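Local coordinates for NAD-dependent formate dehydrogenase gamma subunit (Cupriavidus necator, PDB 6VW7), which binds a [2Fe-2S] cluster in a thioredoxin-like domain and probably helps pass electrons between formate oxidation and NAD+ in the cytosolic formate dehydrogenase, at residues P33-I38 / G43-A48. Sequence-based numbering, arbitrary orientation.
Sequences PILHEI and GYIPDA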
loop_
_atom_site.group_PDB
_atom_site.type_symbol
_atom_site.label_atom_id
_atom_site.label_comp_id
_atom_site.label_asym_id
_atom_site.label_seq_id
_atom_site.Cartn_x
_atom_site.Cartn_y
_atom_site.Cartn_z
ATOM N N PRO A 33 -2.079 9.420 -17.655
ATOM C CA PRO A 33 -0.824 10.201 -17.583
ATOM C C PRO A 33 -0.998 11.636 -18.042
ATOM O O PRO A 33 -0.363 12.548 -17.490
ATOM C CB PRO A 33 0.132 9.419 -18.494
ATOM C CG PRO A 33 -0.369 7.960 -18.341
ATOM C CD PRO A 33 -1.871 8.106 -18.306
ATOM N N ILE A 34 -1.836 11.867 -19.054
ATOM C CA ILE A 34 -2.074 13.236 -19.513
ATOM C C ILE A 34 -2.785 14.035 -18.428
ATOM O O ILE A 34 -2.385 15.155 -18.095
ATOM C CB ILE A 34 -2.879 13.231 -20.826
ATOM C CG1 ILE A 34 -1.996 12.792 -21.991
ATOM C CG2 ILE A 34 -3.509 14.600 -21.091
ATOM C CD1 ILE A 34 -2.745 12.622 -23.314
ATOM N N LEU A 35 -3.842 13.460 -17.846
ATOM C CA LEU A 35 -4.598 14.171 -16.820
ATOM C C LEU A 35 -3.724 14.468 -15.606
ATOM O O LEU A 35 -3.821 15.550 -15.017
ATOM C CB LEU A 35 -5.835 13.359 -16.412
ATOM C CG LEU A 35 -6.929 13.206 -17.479
ATOM C CD1 LEU A 35 -8.077 12.260 -17.003
ATOM C CD2 LEU A 35 -7.488 14.551 -17.864
ATOM N N HIS A 36 -2.869 13.516 -15.215
ATOM C CA HIS A 36 -1.919 13.754 -14.127
ATOM C C HIS A 36 -0.970 14.913 -14.441
ATOM O O HIS A 36 -0.706 15.767 -13.586
ATOM C CB HIS A 36 -1.113 12.486 -13.846
ATOM C CG HIS A 36 -1.842 11.483 -12.999
ATOM N ND1 HIS A 36 -2.355 11.791 -11.757
ATOM C CD2 HIS A 36 -2.143 10.180 -13.219
ATOM C CE1 HIS A 36 -2.925 10.715 -11.240
ATOM N NE2 HIS A 36 -2.822 9.729 -12.113
ATOM N N GLU A 37 -0.407 14.937 -15.647
ATOM C CA GLU A 37 0.571 15.987 -15.955
ATOM C C GLU A 37 -0.083 17.367 -16.007
ATOM O O GLU A 37 0.506 18.351 -15.548
ATOM C CB GLU A 37 1.286 15.690 -17.276
ATOM C CG GLU A 37 2.398 16.704 -17.644
ATOM C CD GLU A 37 3.612 16.663 -16.709
ATOM O OE1 GLU A 37 3.649 15.812 -15.787
ATOM O OE2 GLU A 37 4.536 17.494 -16.903
ATOM N N ILE A 38 -1.297 17.458 -16.557
ATOM C CA ILE A 38 -2.044 18.716 -16.535
ATOM C C ILE A 38 -2.307 19.158 -15.099
ATOM O O ILE A 38 -2.002 20.291 -14.717
ATOM C CB ILE A 38 -3.362 18.586 -17.325
ATOM C CG1 ILE A 38 -3.086 18.251 -18.794
ATOM C CG2 ILE A 38 -4.149 19.893 -17.225
ATOM C CD1 ILE A 38 -4.360 17.975 -19.633
ATOM N N GLY A 43 -2.531 22.640 -11.680
ATOM C CA GLY A 43 -3.294 22.592 -10.459
ATOM C C GLY A 43 -4.644 21.916 -10.587
ATOM O O GLY A 43 -5.204 21.500 -9.573
ATOM N N TYR A 44 -5.157 21.769 -11.805
ATOM C CA TYR A 44 -6.476 21.194 -12.055
ATOM C C TYR A 44 -6.564 20.890 -13.541
ATOM O O TYR A 44 -5.676 21.245 -14.314
ATOM C CB TYR A 44 -7.603 22.149 -11.623
ATOM C CG TYR A 44 -7.623 23.472 -12.376
ATOM C CD1 TYR A 44 -6.643 24.439 -12.160
ATOM C CD2 TYR A 44 -8.619 23.752 -13.305
ATOM C CE1 TYR A 44 -6.651 25.656 -12.860
ATOM C CE2 TYR A 44 -8.642 24.967 -14.000
ATOM C CZ TYR A 44 -7.653 25.913 -13.770
ATOM O OH TYR A 44 -7.663 27.108 -14.459
ATOM N N ILE A 45 -7.655 20.246 -13.942
ATOM C CA ILE A 45 -7.872 20.010 -15.364
ATOM C C ILE A 45 -8.978 20.958 -15.818
ATOM O O ILE A 45 -10.153 20.728 -15.496
ATOM C CB ILE A 45 -8.233 18.548 -15.656
ATOM C CG1 ILE A 45 -7.073 17.632 -15.252
ATOM C CG2 ILE A 45 -8.593 18.365 -17.129
ATOM C CD1 ILE A 45 -7.457 16.687 -14.199
ATOM N N PRO A 46 -8.660 22.014 -16.569
ATOM C CA PRO A 46 -9.705 22.956 -16.985
ATOM C C PRO A 46 -10.617 22.316 -18.011
ATOM O O PRO A 46 -10.187 21.491 -18.823
ATOM C CB PRO A 46 -8.923 24.123 -17.602
ATOM C CG PRO A 46 -7.452 23.794 -17.422
ATOM C CD PRO A 46 -7.343 22.344 -17.149
ATOM N N ASP A 47 -11.891 22.723 -17.978
ATOM C CA ASP A 47 -12.853 22.225 -18.957
ATOM C C ASP A 47 -12.356 22.451 -20.377
ATOM O O ASP A 47 -12.602 21.631 -21.271
ATOM C CB ASP A 47 -14.208 22.910 -18.760
ATOM C CG ASP A 47 -15.041 22.280 -17.640
ATOM O OD1 ASP A 47 -14.700 21.178 -17.146
ATOM O OD2 ASP A 47 -16.040 22.920 -17.246
ATOM N N ALA A 48 -11.655 23.566 -20.607
ATOM C CA ALA A 48 -11.186 23.882 -21.950
ATOM C C ALA A 48 -10.106 22.925 -22.440
ATOM O O ALA A 48 -9.812 22.920 -23.639
ATOM C CB ALA A 48 -10.665 25.322 -22.009
#
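In the N-terminal four-helix bundle of this complex I 24 kDa family subunit, the chain leaves helix 31-42 at G43 and doubles back for two residues beside it before P46 leads it off, so that I45 and P46 pack on I38 and L35, one and two turns before the helix end. G43 makes the exit with a positive phi of 100°, and the extended residues after it carry I45 past I38, their CA atoms 6.1 Å apart. With CG1 of I38 anti to the carbonyl carbon (chi1 -61°), the CG2 methyl stands anti to the backbone N and reaches Y44 O at 3.6 Å. The same I38 CG2 lies 4.0 Å from P46 CD. Y44 O is buried under that methyl and has no hydrogen-bond partner in the model. One turn back, L35 crosses I45 at about a right angle, L35 CD2 lying 4.0 Å from I45 CG2. The other branch of I45 runs up against the helix backbone, where CG1 is 3.9 Å from L35 O. Side-chain carbons carry the contact, against one another and against two carbonyl oxygens; the backbone of I45 is hydrogen-bonded to R75, beyond helix 61-70. I53 of helix 50-57 covers both L35 and I38, I68 of helix 61-70 packs on L35 and I45, and I17 of helix 14-24 meets P46, which places the turn among the bundle helices, away from the iron-sulfur cluster.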